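Exodeoxyribonuclease (Neisseria meningitidis, PDB 2JC5) probably cleaves DNA at apurinic or apyrimidinic sites during repair, as a metal-dependent phosphodiesterase of the AP/ExoA family. Local coordinates at residues A[97-111]-A[137-151]. Sequence-based numbering, arbitrary orientation.
Sequences RCDFGRLSVISLYLP and MKNEGRDIVVCGDWN. With BCN (bicine), chain C.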
ATOM      1  N   ARG A  97       2.697   2.905 -11.063  1.00  7.39           N
ATOM      2  CA  ARG A  97       3.697   3.906 -10.694  1.00  6.16           C
ATOM      3  C   ARG A  97       3.400   5.214 -11.399  1.00  6.68           C
ATOM      4  O   ARG A  97       3.223   5.229 -12.613  1.00  7.19           O
ATOM      5  CB  ARG A  97       5.084   3.437 -11.100  1.00  7.19           C
ATOM      6  CG  ARG A  97       6.171   4.475 -10.904  1.00  7.25           C
ATOM      7  CD  ARG A  97       7.543   3.946 -11.226  1.00  9.15           C
ATOM      8  NE  ARG A  97       8.539   5.019 -11.201  1.00 10.49           N
ATOM      9  CZ  ARG A  97       9.856   4.842 -11.156  1.00 12.55           C
ATOM     10  NH1 ARG A  97      10.394   3.636 -11.117  1.00 11.86           N
ATOM     11  NH2 ARG A  97      10.656   5.900 -11.121  1.00 14.41           N
ATOM     12  N   CYS A  98       3.371   6.298 -10.641  1.00  6.38           N
ATOM     13  CA  CYS A  98       3.187   7.640 -11.197  1.00  7.28           C
ATOM     14  C   CYS A  98       4.367   8.524 -10.845  1.00  6.91           C
ATOM     15  O   CYS A  98       4.785   8.583  -9.687  1.00  7.40           O
ATOM     16  CB  CYS A  98       1.898   8.250 -10.684  1.00  7.86           C
ATOM     17  SG  CYS A  98       0.440   7.451 -11.335  1.00  8.91           S
ATOM     18  N   ASP A  99       4.901   9.203 -11.860  1.00  7.73           N
ATOM     19  CA  ASP A  99       6.050  10.097 -11.716  1.00  8.48           C
ATOM     20  C   ASP A  99       5.632  11.565 -11.833  1.00  7.87           C
ATOM     21  O   ASP A  99       4.822  11.938 -12.695  1.00  8.91           O
ATOM     22  CB  ASP A  99       7.096   9.817 -12.804  1.00  8.51           C
ATOM     23  CG  ASP A  99       7.653   8.417 -12.766  1.00 10.43           C
ATOM     24  OD1 ASP A  99       7.537   7.737 -11.724  1.00  9.77           O
ATOM     25  OD2 ASP A  99       8.204   8.006 -13.809  1.00 14.62           O
ATOM     26  N   PHE A 100       6.198  12.384 -10.956  1.00  7.61           N
ATOM     27  CA  PHE A 100       5.972  13.822 -10.934  1.00  8.36           C
ATOM     28  C   PHE A 100       7.340  14.469 -10.792  1.00  8.39           C
ATOM     29  O   PHE A 100       7.872  14.574  -9.685  1.00  7.98           O
ATOM     30  CB  PHE A 100       5.105  14.234  -9.746  1.00  8.53           C
ATOM     31  CG  PHE A 100       3.856  13.420  -9.578  1.00  8.29           C
ATOM     32  CD1 PHE A 100       3.892  12.219  -8.890  1.00  8.31           C
ATOM     33  CD2 PHE A 100       2.633  13.861 -10.083  1.00 10.17           C
ATOM     34  CE1 PHE A 100       2.734  11.447  -8.722  1.00  8.15           C
ATOM     35  CE2 PHE A 100       1.478  13.110  -9.910  1.00 10.21           C
ATOM     36  CZ  PHE A 100       1.514  11.918  -9.223  1.00  8.86           C
ATOM     37  N   GLY A 101       7.947  14.861 -11.907  1.00  8.25           N
ATOM     38  CA  GLY A 101       9.326  15.301 -11.862  1.00  9.27           C
ATOM     39  C   GLY A 101      10.177  14.180 -11.293  1.00  8.34           C
ATOM     40  O   GLY A 101      10.098  13.049 -11.760  1.00  9.16           O
ATOM     41  N   ARG A 102      10.912  14.470 -10.226  1.00  8.01           N
ATOM     42  CA  ARG A 102      11.790  13.496  -9.597  1.00  8.15           C
ATOM     43  C   ARG A 102      11.132  12.662  -8.495  1.00  9.08           C
ATOM     44  O   ARG A 102      11.810  11.866  -7.860  1.00  9.13           O
ATOM     45  CB  ARG A 102      13.025  14.213  -9.070  1.00 10.31           C
ATOM     46  CG  ARG A 102      13.920  14.740 -10.190  1.00 11.23           C
ATOM     47  CD  ARG A 102      14.676  13.614 -10.886  1.00 13.48           C
ATOM     48  NE  ARG A 102      15.729  13.121 -10.001  1.00 13.08           N
ATOM     49  CZ  ARG A 102      16.587  12.152 -10.311  1.00 16.14           C
ATOM     50  NH1 ARG A 102      16.467  11.484 -11.445  1.00 17.95           N
ATOM     51  NH2 ARG A 102      17.510  11.804  -9.438  1.00 18.50           N
ATOM     52  N   LEU A 103       9.834  12.871  -8.283  1.00  6.98           N
ATOM     53  CA  LEU A 103       9.037  12.080  -7.345  1.00  7.01           C
ATOM     54  C   LEU A 103       8.363  10.929  -8.073  1.00  6.22           C
ATOM     55  O   LEU A 103       7.784  11.108  -9.148  1.00  6.91           O
ATOM     56  CB  LEU A 103       7.960  12.959  -6.691  1.00  8.31           C
ATOM     57  CG  LEU A 103       6.992  12.277  -5.711  1.00  8.12           C
ATOM     58  CD1 LEU A 103       7.732  11.766  -4.495  1.00 10.10           C
ATOM     59  CD2 LEU A 103       5.884  13.221  -5.343  1.00  9.28           C
ATOM     60  N   SER A 104       8.381   9.752  -7.456  1.00  6.47           N
ATOM     61  CA  SER A 104       7.572   8.633  -7.925  1.00  6.59           C
ATOM     62  C   SER A 104       6.807   8.069  -6.762  1.00  6.55           C
ATOM     63  O   SER A 104       7.346   7.907  -5.659  1.00  6.79           O
ATOM     64  CB  SER A 104       8.426   7.534  -8.539  1.00  7.37           C
ATOM     65  OG  SER A 104       9.151   7.996  -9.664  1.00  9.32           O
ATOM     66  N   VAL A 105       5.541   7.779  -7.001  1.00  5.36           N
ATOM     67  CA  VAL A 105       4.722   7.082  -6.026  1.00  6.02           C
ATOM     68  C   VAL A 105       4.097   5.851  -6.662  1.00  6.96           C
ATOM     69  O   VAL A 105       3.555   5.919  -7.782  1.00  6.18           O
ATOM     70  CB  VAL A 105       3.653   8.017  -5.470  1.00  6.75           C
ATOM     71  CG1 VAL A 105       2.821   7.306  -4.418  1.00  9.26           C
ATOM     72  CG2 VAL A 105       4.291   9.266  -4.901  1.00  7.84           C
ATOM     73  N   ILE A 106       4.183   4.743  -5.931  0.50  6.13           N
ATOM     74  CA  ILE A 106       3.657   3.464  -6.357  0.50  5.76           C
ATOM     75  C   ILE A 106       2.504   3.064  -5.464  0.50  5.77           C
ATOM     76  O   ILE A 106       2.475   3.392  -4.268  0.50  5.63           O
ATOM     77  CB  ILE A 106       4.753   2.390  -6.314  0.50  5.75           C
ATOM     78  CG1 ILE A 106       5.726   2.632  -7.469  0.50  7.05           C
ATOM     79  CG2 ILE A 106       4.174   0.963  -6.349  0.50  6.46           C
ATOM     80  CD1 ILE A 106       7.137   2.275  -7.178  0.50  7.50           C
ATOM     81  N   SER A 107       1.522   2.408  -6.070  1.00  5.42           N
ATOM     82  CA  SER A 107       0.503   1.683  -5.330  1.00  6.01           C
ATOM     83  C   SER A 107       0.714   0.192  -5.619  1.00  5.51           C
ATOM     84  O   SER A 107       0.687  -0.216  -6.782  1.00  6.18           O
ATOM     85  CB  SER A 107      -0.892   2.090  -5.750  1.00  6.07           C
ATOM     86  OG  SER A 107      -1.811   1.448  -4.865  1.00  6.14           O
ATOM     87  N   LEU A 108       0.914  -0.586  -4.547  1.00  5.31           N
ATOM     88  CA  LEU A 108       1.295  -1.987  -4.603  1.00  6.03           C
ATOM     89  C   LEU A 108       0.323  -2.832  -3.806  1.00  5.10           C
ATOM     90  O   LEU A 108       0.032  -2.507  -2.670  1.00  5.14           O
ATOM     91  CB  LEU A 108       2.681  -2.156  -3.972  1.00  7.58           C
ATOM     92  CG  LEU A 108       3.174  -3.599  -3.774  1.00  7.38           C
ATOM     93  CD1 LEU A 108       3.503  -4.271  -5.087  1.00 10.57           C
ATOM     94  CD2 LEU A 108       4.393  -3.644  -2.844  1.00  8.44           C
ATOM     95  N   TYR A 109      -0.149  -3.927  -4.395  1.00  6.07           N
ATOM     96  CA  TYR A 109      -0.960  -4.903  -3.690  1.00  5.65           C
ATOM     97  C   TYR A 109      -0.249  -6.243  -3.798  1.00  5.65           C
ATOM     98  O   TYR A 109      -0.336  -6.938  -4.821  1.00  6.87           O
ATOM     99  CB  TYR A 109      -2.364  -4.973  -4.261  1.00  8.10           C
ATOM    100  CG  TYR A 109      -3.311  -5.901  -3.537  1.00  8.21           C
ATOM    101  CD1 TYR A 109      -3.258  -6.075  -2.158  1.00  7.91           C
ATOM    102  CD2 TYR A 109      -4.254  -6.604  -4.236  1.00  9.49           C
ATOM    103  CE1 TYR A 109      -4.125  -6.901  -1.517  1.00  9.71           C
ATOM    104  CE2 TYR A 109      -5.119  -7.450  -3.600  1.00 10.49           C
ATOM    105  CZ  TYR A 109      -5.060  -7.599  -2.243  1.00 10.84           C
ATOM    106  OH  TYR A 109      -5.939  -8.453  -1.609  1.00 14.10           O
ATOM    107  N   LEU A 110       0.487  -6.578  -2.742  1.00  6.23           N
ATOM    108  CA  LEU A 110       1.292  -7.798  -2.718  1.00  6.87           C
ATOM    109  C   LEU A 110       0.377  -9.009  -2.481  1.00  7.45           C
ATOM    110  O   LEU A 110      -0.548  -8.919  -1.703  1.00  7.52           O
ATOM    111  CB  LEU A 110       2.358  -7.660  -1.639  1.00  7.94           C
ATOM    112  CG  LEU A 110       3.621  -8.487  -1.755  1.00  8.86           C
ATOM    113  CD1 LEU A 110       4.807  -7.723  -1.153  1.00 10.75           C
ATOM    114  CD2 LEU A 110       3.407  -9.827  -1.060  1.00  8.95           C
ATOM    115  N   PRO A 111       0.573 -10.124  -3.208  1.00  7.61           N
ATOM    116  CA  PRO A 111      -0.317 -11.274  -3.039  1.00  7.18           C
ATOM    117  C   PRO A 111      -0.389 -11.785  -1.602  1.00  8.80           C
ATOM    118  O   PRO A 111       0.634 -11.797  -0.895  1.00  8.97           O
ATOM    119  CB  PRO A 111       0.331 -12.354  -3.930  1.00  8.03           C
ATOM    120  CG  PRO A 111       1.114 -11.617  -4.921  1.00  8.48           C
ATOM    121  CD  PRO A 111       1.616 -10.393  -4.214  1.00  7.44           C
ATOM    122  N   MET A 137      14.989   0.520  -8.287  1.00 11.84           N
ATOM    123  CA  MET A 137      14.320   1.770  -7.946  1.00 12.90           C
ATOM    124  C   MET A 137      15.163   2.597  -6.971  1.00 13.61           C
ATOM    125  O   MET A 137      15.304   3.795  -7.174  1.00 12.94           O
ATOM    126  CB  MET A 137      12.908   1.534  -7.388  1.00 13.54           C
ATOM    127  CG  MET A 137      11.888   1.338  -8.503  1.00 14.39           C
ATOM    128  SD  MET A 137      10.208   1.391  -7.937  1.00 17.64           S
ATOM    129  CE  MET A 137      10.191  -0.127  -7.024  1.00 17.43           C
ATOM    130  N   LYS A 138      15.710   1.958  -5.933  1.00 14.31           N
ATOM    131  CA  LYS A 138      16.553   2.632  -4.925  1.00 15.02           C
ATOM    132  C   LYS A 138      17.779   3.231  -5.609  1.00 15.38           C
ATOM    133  O   LYS A 138      18.246   4.305  -5.244  1.00 15.42           O
ATOM    134  CB  LYS A 138      16.961   1.643  -3.806  1.00 17.54           C
ATOM    135  CG  LYS A 138      18.019   2.132  -2.792  1.00 19.27           C
ATOM    136  CD  LYS A 138      17.431   2.923  -1.628  1.00 20.83           C
ATOM    137  CE  LYS A 138      18.492   3.220  -0.559  1.00 20.87           C
ATOM    138  NZ  LYS A 138      19.862   3.527  -1.096  1.00 23.79           N
ATOM    139  N   ASN A 139      18.276   2.564  -6.635  1.00 15.18           N
ATOM    140  CA  ASN A 139      19.466   3.039  -7.324  1.00 16.17           C
ATOM    141  C   ASN A 139      19.199   4.134  -8.349  1.00 16.79           C
ATOM    142  O   ASN A 139      20.151   4.718  -8.863  1.00 19.54           O
ATOM    143  CB  ASN A 139      20.192   1.868  -7.995  1.00 17.58           C
ATOM    144  CG  ASN A 139      20.925   0.983  -6.999  1.00 18.80           C
ATOM    145  OD1 ASN A 139      21.398   1.445  -5.958  1.00 20.66           O
ATOM    146  ND2 ASN A 139      21.042  -0.301  -7.327  1.00 20.56           N
ATOM    147  N   GLU A 140      17.931   4.427  -8.646  1.00 16.32           N
ATOM    148  CA  GLU A 140      17.605   5.535  -9.554  1.00 15.77           C
ATOM    149  C   GLU A 140      18.081   6.892  -9.020  1.00 16.05           C
ATOM    150  O   GLU A 140      18.339   7.811  -9.796  1.00 18.35           O
ATOM    151  CB  GLU A 140      16.102   5.614  -9.818  1.00 15.55           C
ATOM    152  CG  GLU A 140      15.512   4.439 -10.604  1.00 15.72           C
ATOM    153  CD  GLU A 140      14.012   4.578 -10.851  1.00 17.22           C
ATOM    154  OE1 GLU A 140      13.540   5.720 -10.970  1.00 17.50           O
ATOM    155  OE2 GLU A 140      13.300   3.547 -10.942  1.00 17.64           O
ATOM    156  N   GLY A 141      18.154   7.030  -7.697  1.00 14.63           N
ATOM    157  CA  GLY A 141      18.526   8.296  -7.077  1.00 13.62           C
ATOM    158  C   GLY A 141      17.415   9.329  -7.031  1.00 14.10           C
ATOM    159  O   GLY A 141      17.664  10.486  -6.709  1.00 17.05           O
ATOM    160  N   ARG A 142      16.202   8.893  -7.361  1.00 12.32           N
ATOM    161  CA  ARG A 142      15.000   9.722  -7.342  1.00 11.85           C
ATOM    162  C   ARG A 142      14.305   9.574  -5.987  1.00 10.33           C
ATOM    163  O   ARG A 142      14.673   8.728  -5.159  1.00 11.21           O
ATOM    164  CB  ARG A 142      14.020   9.226  -8.417  1.00 14.85           C
ATOM    165  CG  ARG A 142      14.466   9.420  -9.840  1.00 16.43           C
ATOM    166  CD  ARG A 142      13.513   8.705 -10.786  1.00 15.18           C
ATOM    167  NE  ARG A 142      12.147   9.119 -10.559  1.00 14.95           N
ATOM    168  CZ  ARG A 142      11.535  10.106 -11.180  1.00 14.51           C
ATOM    169  NH1 ARG A 142      12.151  10.803 -12.128  1.00 13.77           N
ATOM    170  NH2 ARG A 142      10.306  10.402 -10.842  1.00 12.40           N
ATOM    171  N   ASP A 143      13.276  10.381  -5.779  1.00  8.08           N
ATOM    172  CA  ASP A 143      12.490  10.319  -4.556  1.00  7.09           C
ATOM    173  C   ASP A 143      11.316   9.398  -4.790  1.00  7.82           C
ATOM    174  O   ASP A 143      10.491   9.672  -5.636  1.00  7.85           O
ATOM    175  CB  ASP A 143      12.017  11.706  -4.209  1.00  7.39           C
ATOM    176  CG  ASP A 143      13.155  12.671  -4.042  1.00  7.89           C
ATOM    177  OD1 ASP A 143      14.120  12.352  -3.308  1.00 10.96           O
ATOM    178  OD2 ASP A 143      13.099  13.760  -4.671  1.00 10.79           O
ATOM    179  N   ILE A 144      11.230   8.308  -4.038  1.00  5.65           N
ATOM    180  CA  ILE A 144      10.197   7.300  -4.299  1.00  7.22           C
ATOM    181  C   ILE A 144       9.495   6.875  -3.026  1.00  6.43           C
ATOM    182  O   ILE A 144      10.142   6.633  -1.994  1.00  5.63           O
ATOM    183  CB  ILE A 144      10.776   6.048  -4.996  1.00  7.78           C
ATOM    184  CG1 ILE A 144      11.571   6.443  -6.239  1.00  8.59           C
ATOM    185  CG2 ILE A 144       9.635   5.071  -5.372  1.00  6.85           C
ATOM    186  CD1 ILE A 144      12.210   5.295  -6.959  1.00  9.42           C
ATOM    187  N   VAL A 145       8.166   6.804  -3.099  1.00  6.05           N
ATOM    188  CA  VAL A 145       7.346   6.221  -2.045  1.00  5.83           C
ATOM    189  C   VAL A 145       6.631   5.017  -2.637  1.00  5.85           C
ATOM    190  O   VAL A 145       5.854   5.175  -3.576  1.00  7.11           O
ATOM    191  CB  VAL A 145       6.317   7.214  -1.487  1.00  6.63           C
ATOM    192  CG1 VAL A 145       5.524   6.584  -0.315  1.00  8.45           C
ATOM    193  CG2 VAL A 145       7.023   8.494  -1.022  1.00  7.48           C
ATOM    194  N   VAL A 146       6.885   3.830  -2.066  1.00  5.92           N
ATOM    195  CA  VAL A 146       6.151   2.622  -2.439  1.00  5.49           C
ATOM    196  C   VAL A 146       5.085   2.391  -1.369  1.00  6.08           C
ATOM    197  O   VAL A 146       5.398   1.948  -0.253  1.00  7.30           O
ATOM    198  CB  VAL A 146       7.079   1.392  -2.587  1.00  6.63           C
ATOM    199  CG1 VAL A 146       6.288   0.189  -3.104  1.00  7.32           C
ATOM    200  CG2 VAL A 146       8.242   1.705  -3.538  1.00  8.27           C
ATOM    201  N   CYS A 147       3.849   2.759  -1.703  1.00  7.31           N
ATOM    202  CA  CYS A 147       2.701   2.602  -0.840  1.00  7.75           C
ATOM    203  C   CYS A 147       2.035   1.277  -1.097  1.00  7.29           C
ATOM    204  O   CYS A 147       1.872   0.877  -2.246  1.00  9.45           O
ATOM    205  CB  CYS A 147       1.640   3.644  -1.146  1.00  9.22           C
ATOM    206  SG  CYS A 147       2.015   5.294  -0.703  1.00 11.77           S
ATOM    207  N   GLY A 148       1.555   0.630  -0.044  1.00  7.05           N
ATOM    208  CA  GLY A 148       0.527  -0.347  -0.265  1.00  7.73           C
ATOM    209  C   GLY A 148       0.400  -1.383   0.802  1.00  6.22           C
ATOM    210  O   GLY A 148       0.855  -1.202   1.928  1.00  6.27           O
ATOM    211  N   ASP A 149      -0.261  -2.462   0.410  1.00  5.81           N
ATOM    212  CA  ASP A 149      -0.536  -3.579   1.279  1.00  4.73           C
ATOM    213  C   ASP A 149       0.473  -4.647   0.914  1.00  4.75           C
ATOM    214  O   ASP A 149       0.411  -5.223  -0.171  1.00  5.50           O
ATOM    215  CB  ASP A 149      -1.957  -4.055   1.047  1.00  5.39           C
ATOM    216  CG  ASP A 149      -2.329  -5.283   1.842  1.00  6.12           C
ATOM    217  OD1 ASP A 149      -1.492  -5.825   2.594  1.00  7.61           O
ATOM    218  OD2 ASP A 149      -3.503  -5.723   1.717  1.00  7.58           O
ATOM    219  N   TRP A 150       1.452  -4.821   1.793  1.00  5.41           N
ATOM    220  CA  TRP A 150       2.567  -5.728   1.565  1.00  6.24           C
ATOM    221  C   TRP A 150       2.285  -7.106   2.131  1.00  5.82           C
ATOM    222  O   TRP A 150       3.065  -8.024   1.898  1.00  6.77           O
ATOM    223  CB  TRP A 150       3.861  -5.166   2.162  1.00  7.61           C
ATOM    224  CG  TRP A 150       4.362  -3.912   1.485  1.00  7.86           C
ATOM    225  CD1 TRP A 150       3.704  -2.723   1.363  1.00  8.39           C
ATOM    226  CD2 TRP A 150       5.632  -3.727   0.858  1.00  6.93           C
ATOM    227  NE1 TRP A 150       4.483  -1.813   0.688  1.00  8.59           N
ATOM    228  CE2 TRP A 150       5.683  -2.399   0.388  1.00  7.15           C
ATOM    229  CE3 TRP A 150       6.748  -4.548   0.666  1.00  7.76           C
ATOM    230  CZ2 TRP A 150       6.787  -1.892  -0.283  1.00  8.99           C
ATOM    231  CZ3 TRP A 150       7.850  -4.025   0.019  1.00  8.73           C
ATOM    232  CH2 TRP A 150       7.851  -2.724  -0.453  1.00  8.49           C
ATOM    233  N   ASN A 151       1.211  -7.245   2.906  1.00  5.41           N
ATOM    234  CA  ASN A 151       0.765  -8.556   3.403  1.00  5.34           C
ATOM    235  C   ASN A 151       1.821  -9.269   4.246  1.00  6.33           C
ATOM    236  O   ASN A 151       1.785 -10.490   4.412  1.00  7.31           O
ATOM    237  CB  ASN A 151       0.257  -9.429   2.236  1.00  4.51           C
ATOM    238  CG  ASN A 151      -1.232  -9.295   1.989  1.00  6.81           C
ATOM    239  OD1 ASN A 151      -1.683  -9.182   0.839  1.00 11.20           O
ATOM    240  ND2 ASN A 151      -2.000  -9.322   3.045  1.00  5.82           N
TER
HETATM  241  N1  BCN C1261      -2.918 -12.044   5.795  1.00 12.37           N
HETATM  242  C1  BCN C1261      -1.689 -12.014   4.969  1.00 10.47           C
HETATM  243  C2  BCN C1261      -1.652 -13.109   3.931  1.00  9.80           C
HETATM  244  O21 BCN C1261      -0.694 -13.106   3.105  1.00  8.85           O
HETATM  245  O22 BCN C1261      -2.556 -13.961   3.926  1.00 10.84           O
HETATM  246  C3  BCN C1261      -3.833 -10.928   5.515  1.00 16.83           C
HETATM  247  C4  BCN C1261      -4.802 -11.343   4.425  1.00 17.19           C
HETATM  248  O4  BCN C1261      -5.478 -12.590   4.724  1.00 16.74           O
HETATM  249  C5  BCN C1261      -2.580 -12.101   7.261  1.00 14.99           C
HETATM  250  C6  BCN C1261      -3.658 -12.848   8.036  1.00 13.65           C
HETATM  251  O6  BCN C1261      -4.145 -13.983   7.317  1.00 19.68           O
HETATM  252  O   HOH W   1      14.428  11.590 -13.580  1.00 18.35           O
HETATM  253  O   HOH W   2      19.797  10.211 -10.239  1.00 27.21           O
HETATM  254  O   HOH W   3      17.116   8.519 -12.055  1.00 27.67           O
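R97 and E140 form an end-on salt bridge. NH1 of R97 donates to OE2 of E140 and NH2 to OE1, each at 2.9 Å and nearly straight. Both oxygens use their syn lone pairs, and the guanidinium and carboxylate planes lie 7° apart, so the pair is held flat. The chain of R97 is extended, with CG anti to the backbone N (chi1 173°), and this carries the guanidinium out to E140. D99 OD1 fixes the other edge of R97 by accepting from NE. S104 OG donates to the same D99 OD1, at 2.6 Å.

R142 closes the network. Its NH2 donates to G101 O at 2.8 Å, tying it to the turn F100–L103, and to S104 OG at 2.9 Å, tying it to the strand. R102 lays one guanidinium face over CG of R142, and a water bridges NH1 of both arginines.

Strands 103-109 and 143-147 run parallel, joined by helix 117-139 in a beta-alpha-beta unit of the DNase I-like fold. Backbone bonds run from D143 N to R102 O through to L110 N to D149 O. The chain bends at G148, whose backbone angles leave no room for a CB beside L108 O.

On the helix side, I106 CD1 meets M137 SD tip to tip, in one of its two conformers. L108 CD2 sits over the six-membered ring of W150, 3.9 Å from its centroid, a CH-pi contact. Y222 meets W150 edge-to-face. On the other face V105 touches V145 and C147, with C33 and L229 packed against them.

At the C-terminal ends, Y109 and D149, both predicted active-site residues, lie side by side. D149 OD2 is 3.5 Å from the ring edge at Y109 CE1 and is hydrogen-bonded to N8 ND2.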